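Local structure of putative beta-glucosidase (Bifidobacterium adolescentis, 5WAB) at residues A[606-609]-A[615-618]; A[392-397]-A[431-436]; A[27-32]-A[279-284]; A[413-416]-A[420-423]. The protein hydrolyses beta-glucosides as a family 3 glycoside hydrolase and probably also removes terminal alpha-L-arabinopyranosyl groups from the ginsenoside Rb2. All blocks are in the same frame, centred on the assembly; numbering follows the deposited sequence.

Interaction 1: residues A[606-609]-A[615-618]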
loop_
_atom_site.group_PDB
_atom_site.type_symbol
_atom_site.label_atom_id
_atom_site.label_comp_id
_atom_site.label_asym_id
_atom_site.label_seq_id
_atom_site.Cartn_x
_atom_site.Cartn_y
_atom_site.Cartn_z
ATOM N N ARG A 606 -5.803 6.720 14.056
ATOM C CA ARG A 606 -7.184 7.166 13.922
ATOM C C ARG A 606 -7.198 8.549 13.289
ATOM O O ARG A 606 -6.544 9.468 13.790
ATOM C CB ARG A 606 -7.890 7.206 15.277
ATOM C CG ARG A 606 -9.354 7.532 15.128
ATOM C CD ARG A 606 -10.079 6.562 14.165
ATOM N NE ARG A 606 -11.512 6.841 14.129
ATOM C CZ ARG A 606 -12.364 6.293 13.262
ATOM N NH1 ARG A 606 -11.922 5.434 12.346
ATOM N NH2 ARG A 606 -13.659 6.608 13.287
ATOM N N LYS A 607 -7.919 8.702 12.184
ATOM C CA LYS A 607 -8.109 9.997 11.539
ATOM C C LYS A 607 -9.430 10.586 12.015
ATOM O O LYS A 607 -10.453 9.894 12.030
ATOM C CB LYS A 607 -8.093 9.879 10.014
ATOM C CG LYS A 607 -8.035 11.228 9.286
ATOM C CD LYS A 607 -7.818 11.038 7.796
ATOM C CE LYS A 607 -7.397 12.323 7.114
ATOM N NZ LYS A 607 -7.003 12.053 5.707
ATOM N N VAL A 608 -9.403 11.858 12.406
ATOM C CA VAL A 608 -10.558 12.540 12.977
ATOM C C VAL A 608 -10.765 13.857 12.245
ATOM O O VAL A 608 -9.840 14.671 12.146
ATOM C CB VAL A 608 -10.382 12.789 14.485
ATOM C CG1 VAL A 608 -11.657 13.336 15.072
ATOM C CG2 VAL A 608 -9.971 11.515 15.194
ATOM N N PHE A 609 -11.976 14.068 11.745
ATOM C CA PHE A 609 -12.358 15.325 11.116
ATOM C C PHE A 609 -12.973 16.222 12.187
ATOM O O PHE A 609 -13.960 15.844 12.828
ATOM C CB PHE A 609 -13.341 15.060 9.975
ATOM C CG PHE A 609 -12.857 14.017 8.990
ATOM C CD1 PHE A 609 -13.022 12.660 9.255
ATOM C CD2 PHE A 609 -12.222 14.388 7.813
ATOM C CE1 PHE A 609 -12.573 11.698 8.364
ATOM C CE2 PHE A 609 -11.768 13.427 6.914
ATOM C CZ PHE A 609 -11.944 12.083 7.190
ATOM N N SER A 615 -13.211 19.194 19.748
ATOM C CA SER A 615 -12.323 18.192 20.303
ATOM C C SER A 615 -12.992 16.835 20.182
ATOM O O SER A 615 -14.206 16.731 20.007
ATOM C CB SER A 615 -11.979 18.479 21.768
ATOM O OG SER A 615 -13.116 18.312 22.597
ATOM N N ALA A 616 -12.181 15.791 20.275
ATOM C CA ALA A 616 -12.689 14.435 20.156
ATOM C C ALA A 616 -11.861 13.504 21.023
ATOM O O ALA A 616 -10.631 13.615 21.075
ATOM C CB ALA A 616 -12.668 13.946 18.708
ATOM N N GLU A 617 -12.538 12.568 21.679
ATOM C CA GLU A 617 -11.866 11.556 22.479
ATOM C C GLU A 617 -11.744 10.282 21.658
ATOM O O GLU A 617 -12.754 9.754 21.172
ATOM C CB GLU A 617 -12.617 11.266 23.775
ATOM C CG GLU A 617 -11.846 10.380 24.690
ATOM C CD GLU A 617 -10.807 11.200 25.395
ATOM O OE1 GLU A 617 -10.802 12.402 25.175
ATOM O OE2 GLU A 617 -10.012 10.674 26.178
ATOM N N ILE A 618 -10.516 9.783 21.516
ATOM C CA ILE A 618 -10.268 8.611 20.692
ATOM C C ILE A 618 -9.535 7.580 21.536
ATOM O O ILE A 618 -8.760 7.924 22.435
ATOM C CB ILE A 618 -9.459 8.940 19.424
ATOM C CG1 ILE A 618 -8.248 9.792 19.762
ATOM C CG2 ILE A 618 -10.331 9.688 18.425
ATOM C CD1 ILE A 618 -7.330 10.015 18.593
#
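Val608 reaches across to strand 615-618 with both of its methyls, each meeting a different partner. CG1 lies 3.8 Å from Ala616 CB, while CG2 lies 3.7 Å from Ile618 CG2. The split follows from a chi1 of -173°, which sets CG1 anti to the backbone N and beside the carbonyl carbon, next to Ala616, and CG2 beside the backbone N, next to Ile618. Ile618 CG2 has a second neighbour in the aliphatic part of Arg606, whose CG stands 4.1 Å away, so both residues touch one methyl. The arginine chain then bends at chi2 (55°), and its guanidinium group forms a salt bridge with Glu84. Lys607 turns its CB away from strand 615-618, and its NZ forms a salt bridge with Glu314. No hydrogen bond joins the two segments. Their axes are 8.6 Å apart and run nearly antiparallel, at 157°, but each strand pairs its backbone elsewhere: Arg606 and Val608 with Val584 and Glu582, Ala616 and Ile618 with Val572 and Ala570. The strands therefore belong to different sheets that face each other through apolar side chains, and the short link between them carries the chain from one sheet to the other. This is a beta arch in the sandwich of the fibronectin type III-like domain, with Val608, Ala616 and Ile618 contributing to the interface between its two sheets.

Interaction 2: residues A[392-397]-A[431-436]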
loop_
_atom_site.group_PDB
_atom_site.type_symbol
_atom_site.label_atom_id
_atom_site.label_comp_id
_atom_site.label_asym_id
_atom_site.label_seq_id
_atom_site.Cartn_x
_atom_site.Cartn_y
_atom_site.Cartn_z
ATOM N N ALA A 392 12.544 30.471 -20.611
ATOM C CA ALA A 392 12.437 31.925 -20.556
ATOM C C ALA A 392 10.984 32.382 -20.488
ATOM O O ALA A 392 10.667 33.350 -19.787
ATOM C CB ALA A 392 13.141 32.550 -21.761
ATOM N N GLU A 393 10.088 31.718 -21.227
ATOM C CA GLU A 393 8.673 32.064 -21.143
ATOM C C GLU A 393 8.144 31.861 -19.731
ATOM O O GLU A 393 7.377 32.688 -19.220
ATOM C CB GLU A 393 7.852 31.235 -22.132
ATOM C CG GLU A 393 6.358 31.563 -22.081
ATOM C CD GLU A 393 5.473 30.459 -22.633
ATOM O OE1 GLU A 393 6.001 29.397 -23.034
ATOM O OE2 GLU A 393 4.237 30.654 -22.651
ATOM N N ALA A 394 8.554 30.771 -19.075
ATOM C CA ALA A 394 8.095 30.515 -17.715
ATOM C C ALA A 394 8.641 31.553 -16.748
ATOM O O ALA A 394 8.012 31.829 -15.722
ATOM C CB ALA A 394 8.494 29.108 -17.270
ATOM N N VAL A 395 9.809 32.124 -17.046
ATOM C CA VAL A 395 10.353 33.178 -16.197
ATOM C C VAL A 395 9.577 34.476 -16.396
ATOM O O VAL A 395 9.338 35.219 -15.438
ATOM C CB VAL A 395 11.861 33.365 -16.446
ATOM C CG1 VAL A 395 12.371 34.583 -15.693
ATOM C CG2 VAL A 395 12.623 32.131 -16.004
ATOM N N GLU A 396 9.204 34.795 -17.642
ATOM C CA GLU A 396 8.404 35.997 -17.862
ATOM C C GLU A 396 7.048 35.868 -17.183
ATOM O O GLU A 396 6.531 36.838 -16.617
ATOM C CB GLU A 396 8.235 36.260 -19.358
ATOM C CG GLU A 396 9.476 36.827 -20.012
ATOM C CD GLU A 396 9.782 38.236 -19.541
ATOM O OE1 GLU A 396 8.831 39.032 -19.374
ATOM O OE2 GLU A 396 10.971 38.542 -19.321
ATOM N N THR A 397 6.464 34.676 -17.224
ATOM C CA THR A 397 5.339 34.379 -16.362
ATOM C C THR A 397 5.888 34.258 -14.940
ATOM O O THR A 397 7.092 34.091 -14.741
ATOM C CB THR A 397 4.645 33.096 -16.828
ATOM O OG1 THR A 397 4.315 33.217 -18.216
ATOM C CG2 THR A 397 3.357 32.879 -16.081
ATOM N N VAL A 431 14.541 20.974 -12.156
ATOM C CA VAL A 431 15.199 21.686 -11.067
ATOM C C VAL A 431 15.805 22.993 -11.567
ATOM O O VAL A 431 15.725 24.027 -10.892
ATOM C CB VAL A 431 16.251 20.790 -10.398
ATOM C CG1 VAL A 431 16.944 21.542 -9.287
ATOM C CG2 VAL A 431 15.590 19.537 -9.852
ATOM N N GLU A 432 16.420 22.973 -12.754
ATOM C CA GLU A 432 16.982 24.199 -13.310
ATOM C C GLU A 432 15.908 25.254 -13.522
ATOM O O GLU A 432 16.129 26.438 -13.243
ATOM C CB GLU A 432 17.708 23.915 -14.624
ATOM C CG GLU A 432 19.064 23.252 -14.464
ATOM C CD GLU A 432 19.580 22.672 -15.766
ATOM O OE1 GLU A 432 19.655 21.428 -15.882
ATOM O OE2 GLU A 432 19.897 23.467 -16.680
ATOM N N LEU A 433 14.736 24.846 -14.015
ATOM C CA LEU A 433 13.650 25.800 -14.215
ATOM C C LEU A 433 13.187 26.387 -12.890
ATOM O O LEU A 433 12.910 27.589 -12.797
ATOM C CB LEU A 433 12.485 25.133 -14.939
ATOM C CG LEU A 433 11.232 26.002 -15.032
ATOM C CD1 LEU A 433 11.457 27.153 -15.988
ATOM C CD2 LEU A 433 10.042 25.170 -15.465
ATOM N N LEU A 434 13.091 25.552 -11.854
ATOM C CA LEU A 434 12.709 26.052 -10.540
ATOM C C LEU A 434 13.711 27.081 -10.027
ATOM O O LEU A 434 13.316 28.132 -9.506
ATOM C CB LEU A 434 12.579 24.889 -9.557
ATOM C CG LEU A 434 12.366 25.244 -8.082
ATOM C CD1 LEU A 434 11.139 26.128 -7.887
ATOM C CD2 LEU A 434 12.261 23.975 -7.241
ATOM N N LYS A 435 15.012 26.809 -10.186
ATOM C CA LYS A 435 16.027 27.770 -9.758
ATOM C C LYS A 435 15.893 29.084 -10.514
ATOM O O LYS A 435 16.010 30.165 -9.924
ATOM C CB LYS A 435 17.432 27.196 -9.962
ATOM C CG LYS A 435 17.797 26.025 -9.056
ATOM C CD LYS A 435 19.004 25.254 -9.596
ATOM C CE LYS A 435 19.763 24.533 -8.482
ATOM N NZ LYS A 435 18.888 23.639 -7.667
ATOM N N ALA A 436 15.634 29.011 -11.822
ATOM C CA ALA A 436 15.505 30.222 -12.625
ATOM C C ALA A 436 14.257 31.004 -12.247
ATOM O O ALA A 436 14.291 32.237 -12.165
ATOM C CB ALA A 436 15.487 29.867 -14.110
#
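Ala394 and Leu433 make the closer of two apolar contacts between helices 388-399 and 428-438, with Ala394 CB 3.8 Å from Leu433 CD1. The alanine methyl faces the other helix directly. The leucine's CB is not aimed at the other helix; CD1 gets there by its branch, with CG anti to the backbone N (chi1 173°). The next residue, Val395, meets Ala436, about one turn beyond Leu433 on the other helix, its CG2 resting 4.1 Å from Ala436 CB and 4.2 Å from Ala436 O. An alanine thus takes part in each pair, once on either helix, and the backbones come close there: the CA atoms of Val395 and Ala436 are 6.9 Å apart. In the alpha/beta sandwich of the family 3 C-terminal domain the two helices lie side by side against the mixed six-stranded sheet, where Ala394 and Leu433 both touch Ile337 of strand 334-337. Between them in the sequence runs strand 403-409, and helix 428-438 makes the beta-alpha-beta crossover from that strand to 444-449. Polar interactions play little part across the contact. No hydrogen bond spans the segments, and Glu432 has a long, weak ion pair with Arg388, at the start of the partner helix. Inside segment 392-397, Thr397 OG1 gives a weak hydrogen bond of 3.3 Å to Glu393 O, folding the threonine hydroxyl back on its own helix.

Interaction 3: residues A[27-32]-A[279-284]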
loop_
_atom_site.group_PDB
_atom_site.type_symbol
_atom_site.label_atom_id
_atom_site.label_comp_id
_atom_site.label_asym_id
_atom_site.label_seq_id
_atom_site.Cartn_x
_atom_site.Cartn_y
_atom_site.Cartn_z
ATOM N N TRP A 27 -8.102 -14.456 -19.246
ATOM C CA TRP A 27 -8.893 -13.502 -18.478
ATOM C C TRP A 27 -10.194 -14.084 -17.946
ATOM O O TRP A 27 -11.050 -13.316 -17.481
ATOM C CB TRP A 27 -9.183 -12.258 -19.315
ATOM C CG TRP A 27 -7.930 -11.568 -19.706
ATOM C CD1 TRP A 27 -7.081 -10.888 -18.885
ATOM C CD2 TRP A 27 -7.358 -11.512 -21.015
ATOM N NE1 TRP A 27 -6.015 -10.402 -19.606
ATOM C CE2 TRP A 27 -6.164 -10.771 -20.917
ATOM C CE3 TRP A 27 -7.742 -12.012 -22.262
ATOM C CZ2 TRP A 27 -5.353 -10.516 -22.021
ATOM C CZ3 TRP A 27 -6.938 -11.759 -23.355
ATOM C CH2 TRP A 27 -5.756 -11.018 -23.229
ATOM N N HIS A 28 -10.374 -15.400 -18.004
ATOM C CA HIS A 28 -11.585 -16.041 -17.527
ATOM C C HIS A 28 -11.227 -17.286 -16.734
ATOM O O HIS A 28 -10.269 -17.992 -17.055
ATOM C CB HIS A 28 -12.525 -16.422 -18.674
ATOM C CG HIS A 28 -13.049 -15.249 -19.438
ATOM N ND1 HIS A 28 -12.303 -14.575 -20.379
ATOM C CD2 HIS A 28 -14.243 -14.613 -19.378
ATOM C CE1 HIS A 28 -13.022 -13.586 -20.880
ATOM N NE2 HIS A 28 -14.203 -13.588 -20.290
ATOM N N LEU A 29 -12.020 -17.553 -15.703
ATOM C CA LEU A 29 -11.953 -18.826 -15.015
ATOM C C LEU A 29 -12.370 -19.943 -15.976
ATOM O O LEU A 29 -12.913 -19.699 -17.057
ATOM C CB LEU A 29 -12.857 -18.802 -13.784
ATOM C CG LEU A 29 -12.653 -17.661 -12.782
ATOM C CD1 LEU A 29 -13.733 -17.702 -11.706
ATOM C CD2 LEU A 29 -11.274 -17.711 -12.152
ATOM N N GLN A 30 -12.091 -21.185 -15.586
ATOM C CA GLN A 30 -12.486 -22.309 -16.426
ATOM C C GLN A 30 -13.996 -22.466 -16.367
ATOM O O GLN A 30 -14.569 -22.654 -15.289
ATOM C CB GLN A 30 -11.805 -23.599 -15.981
ATOM C CG GLN A 30 -12.263 -24.827 -16.766
ATOM C CD GLN A 30 -12.046 -24.698 -18.276
ATOM O OE1 GLN A 30 -10.928 -24.449 -18.742
ATOM N NE2 GLN A 30 -13.118 -24.882 -19.046
ATOM N N GLY A 31 -14.643 -22.376 -17.516
ATOM C CA GLY A 31 -16.071 -22.580 -17.558
ATOM C C GLY A 31 -16.453 -24.019 -17.828
ATOM O O GLY A 31 -16.069 -24.589 -18.855
ATOM N N VAL A 32 -17.174 -24.625 -16.888
ATOM C CA VAL A 32 -17.836 -25.901 -17.117
ATOM C C VAL A 32 -19.321 -25.569 -17.180
ATOM O O VAL A 32 -20.087 -25.896 -16.264
ATOM C CB VAL A 32 -17.518 -26.922 -16.008
ATOM C CG1 VAL A 32 -17.936 -28.327 -16.432
ATOM C CG2 VAL A 32 -16.043 -26.879 -15.638
ATOM N N GLN A 279 -12.602 -27.836 -5.761
ATOM C CA GLN A 279 -13.804 -27.397 -5.060
ATOM C C GLN A 279 -13.713 -25.926 -4.692
ATOM O O GLN A 279 -14.710 -25.198 -4.758
ATOM C CB GLN A 279 -14.030 -28.246 -3.808
ATOM C CG GLN A 279 -15.244 -27.839 -2.980
ATOM C CD GLN A 279 -16.546 -27.940 -3.753
ATOM O OE1 GLN A 279 -16.782 -28.901 -4.487
ATOM N NE2 GLN A 279 -17.399 -26.940 -3.592
ATOM N N GLY A 280 -12.520 -25.468 -4.320
ATOM C CA GLY A 280 -12.343 -24.054 -4.047
ATOM C C GLY A 280 -12.710 -23.193 -5.238
ATOM O O GLY A 280 -13.321 -22.133 -5.084
ATOM N N MET A 281 -12.372 -23.658 -6.446
ATOM C CA MET A 281 -12.736 -22.923 -7.652
ATOM C C MET A 281 -14.242 -22.930 -7.867
ATOM O O MET A 281 -14.791 -21.957 -8.402
ATOM C CB MET A 281 -12.018 -23.510 -8.863
ATOM C CG MET A 281 -10.507 -23.363 -8.807
ATOM S SD MET A 281 -9.961 -21.707 -8.332
ATOM C CE MET A 281 -10.693 -20.700 -9.629
ATOM N N VAL A 282 -14.917 -24.017 -7.474
ATOM C CA VAL A 282 -16.377 -24.042 -7.499
ATOM C C VAL A 282 -16.938 -23.061 -6.478
ATOM O O VAL A 282 -17.883 -22.318 -6.767
ATOM C CB VAL A 282 -16.898 -25.470 -7.253
ATOM C CG1 VAL A 282 -18.418 -25.484 -7.229
ATOM C CG2 VAL A 282 -16.383 -26.419 -8.315
ATOM N N ASP A 283 -16.354 -23.031 -5.275
ATOM C CA ASP A 283 -16.818 -22.108 -4.240
ATOM C C ASP A 283 -16.657 -20.658 -4.669
ATOM O O ASP A 283 -17.499 -19.813 -4.344
ATOM C CB ASP A 283 -16.058 -22.344 -2.933
ATOM C CG ASP A 283 -16.405 -23.663 -2.282
ATOM O OD1 ASP A 283 -17.526 -24.158 -2.502
ATOM O OD2 ASP A 283 -15.555 -24.202 -1.546
ATOM N N LEU A 284 -15.577 -20.347 -5.392
ATOM C CA LEU A 284 -15.386 -18.991 -5.896
ATOM C C LEU A 284 -16.519 -18.591 -6.831
ATOM O O LEU A 284 -17.053 -17.481 -6.744
ATOM C CB LEU A 284 -14.041 -18.870 -6.604
ATOM C CG LEU A 284 -13.811 -17.499 -7.238
ATOM C CD1 LEU A 284 -13.853 -16.403 -6.181
ATOM C CD2 LEU A 284 -12.507 -17.486 -7.996
#
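Segment 279-284 lies on helix 271-292, in the family 3 N-terminal domain, which belongs to the TIM-barrel clan, and it receives Leu29 from the loop that precedes strand 41-44. Leu29 forks over the helix, one branch to each of two residues. Its CD1 lies 3.9 Å from Leu284 CD2, and its CD2 lies 4.0 Å from Met281 CE. Leu29 and Leu284 cross at about a right angle, whereas Met281 comes in at a slant and touches with its terminal methyl. The methionine chain is folded to do so: chi2 (-46°) and chi3 (-59°) are both bent, which brings CE round to Leu29. Met281 and Leu284 are three residues apart, so they share a face of the helix and meet neighbouring branches of the leucine. The loop is placed by its backbone, Trp27 bonding to Ile42 and Leu29 to Tyr40, at the start of strand 41-44, a strand of the parallel sheet. Leu29 also packs on Ile42 and Leu249. The side-chain hydrogen bonds made here do not cross the contact. Gln279 NE2 bonds Asp283 OD1 at 3.0 Å along the helix, approaching from above the carboxylate plane, and Gln279 OE1 has a second partner in Val9 N, while Gln30 NE2 turns back to Gly31 O, also at 3.0 Å. All three touching residues are buried, and no hydrogen bond joins the segments; the join of loop and helix therefore rests on apolar contact.

Interaction 4: residues A[413-416]-A[420-423]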
loop_
_atom_site.group_PDB
_atom_site.type_symbol
_atom_site.label_atom_id
_atom_site.label_comp_id
_atom_site.label_asym_id
_atom_site.label_seq_id
_atom_site.Cartn_x
_atom_site.Cartn_y
_atom_site.Cartn_z
ATOM N N ALA A 413 8.232 7.979 -18.470
ATOM C CA ALA A 413 9.464 7.266 -18.792
ATOM C C ALA A 413 10.438 7.225 -17.620
ATOM O O ALA A 413 11.340 6.380 -17.612
ATOM C CB ALA A 413 10.137 7.893 -20.010
ATOM N N ALA A 414 10.291 8.117 -16.640
ATOM C CA ALA A 414 11.088 8.025 -15.424
ATOM C C ALA A 414 10.581 6.936 -14.488
ATOM O O ALA A 414 11.261 6.613 -13.509
ATOM C CB ALA A 414 11.103 9.372 -14.698
ATOM N N GLU A 415 9.408 6.371 -14.770
ATOM C CA GLU A 415 8.837 5.233 -14.056
ATOM C C GLU A 415 8.358 4.187 -15.050
ATOM O O GLU A 415 7.195 3.784 -15.051
ATOM C CB GLU A 415 7.679 5.640 -13.149
ATOM C CG GLU A 415 8.029 6.621 -12.048
ATOM C CD GLU A 415 6.917 6.743 -11.016
ATOM O OE1 GLU A 415 6.617 5.737 -10.347
ATOM O OE2 GLU A 415 6.332 7.838 -10.885
ATOM N N SER A 416 9.255 3.754 -15.935
ATOM C CA SER A 416 8.902 2.781 -16.963
ATOM C C SER A 416 8.454 1.467 -16.332
ATOM O O SER A 416 9.067 0.973 -15.381
ATOM C CB SER A 416 10.088 2.539 -17.898
ATOM N N ASP A 420 12.843 -1.014 -12.031
ATOM C CA ASP A 420 13.081 -0.247 -10.820
ATOM C C ASP A 420 13.802 1.047 -11.173
ATOM O O ASP A 420 14.631 1.085 -12.086
ATOM C CB ASP A 420 13.915 -1.054 -9.821
ATOM C CG ASP A 420 13.245 -2.355 -9.410
ATOM O OD1 ASP A 420 12.013 -2.356 -9.192
ATOM O OD2 ASP A 420 13.956 -3.372 -9.294
ATOM N N ARG A 421 13.489 2.111 -10.437
ATOM C CA ARG A 421 14.214 3.361 -10.621
ATOM C C ARG A 421 15.674 3.191 -10.214
ATOM O O ARG A 421 16.042 2.294 -9.450
ATOM C CB ARG A 421 13.558 4.480 -9.806
ATOM C CG ARG A 421 12.314 5.054 -10.452
ATOM C CD ARG A 421 11.378 5.643 -9.419
ATOM N NE ARG A 421 11.855 6.875 -8.813
ATOM C CZ ARG A 421 11.663 7.190 -7.535
ATOM N NH1 ARG A 421 11.032 6.345 -6.727
ATOM N NH2 ARG A 421 12.115 8.343 -7.061
ATOM N N GLU A 422 16.521 4.055 -10.762
ATOM C CA GLU A 422 17.921 4.107 -10.377
ATOM C C GLU A 422 18.294 5.391 -9.657
ATOM O O GLU A 422 19.435 5.515 -9.199
ATOM C CB GLU A 422 18.816 3.910 -11.611
ATOM C CG GLU A 422 18.770 2.482 -12.135
ATOM C CD GLU A 422 19.647 2.266 -13.346
ATOM O OE1 GLU A 422 20.089 3.265 -13.948
ATOM O OE2 GLU A 422 19.902 1.093 -13.688
ATOM N N THR A 423 17.372 6.345 -9.563
ATOM C CA THR A 423 17.591 7.575 -8.821
ATOM C C THR A 423 16.277 7.998 -8.186
ATOM O O THR A 423 15.197 7.672 -8.688
ATOM C CB THR A 423 18.121 8.700 -9.720
ATOM O OG1 THR A 423 18.313 9.890 -8.941
ATOM C CG2 THR A 423 17.137 8.984 -10.848
#
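Arg421 is brought beside Ala414 and Glu415 by its first torsions: with chi1 at -79°, CG lies beside the backbone N, and the chain runs on until it bends at chi3 (71°). This lays the arginine's methylenes, not its guanidinium group, against segment 413-416. CG stands 3.6 Å from the carbonyl oxygen Ala414 O, and Glu415 CG is a looser neighbour at 4.4 Å from Arg421 CD. The charged ends do not pair with each other, Glu415 OE1 and Arg421 NE being 5.6 Å apart. Both segments belong to the long loop between strand 403-409 and helix 428-438 of the C-terminal alpha/beta sandwich, and the contact folds this loop back on itself across three intervening residues, near the junction with the N-terminal domain. There Asp420 accepts hydrogen bonds from Gly119 N and Glu161 N, and Arg421 pairs its backbone with Leu117. In family 3 beta-glucosidases the active site generally lies between these two domains. Glu415 OE2 takes a hydrogen bond from Gly451 N and a salt bridge from Arg345, and Arg421 NH2 donates to Val453 O, all in the C-terminal domain.

Overall arrangement
Along the chain the order is interaction 3, interaction 2 with interaction 4 nested inside the loop it closes, then interaction 1. They sample three domains: interaction 3 involves the N-terminal barrel-type domain, interactions 2 and 4 share the C-terminal alpha/beta domain, and interaction 1 lies in the fibronectin type III-like sandwich. None touches another. Interactions 2 and 4 are the nearest pair, centres 25 Å apart, and are joined through strand 403-409 and helix 428-438; interactions 2 and 3 are the most distant, at 57 Å on opposite sides of the chain's centre. Arg606 of interaction 1 and Asp420 of interaction 4 also bond to the N-terminal domain, placing both contacts beside interdomain links.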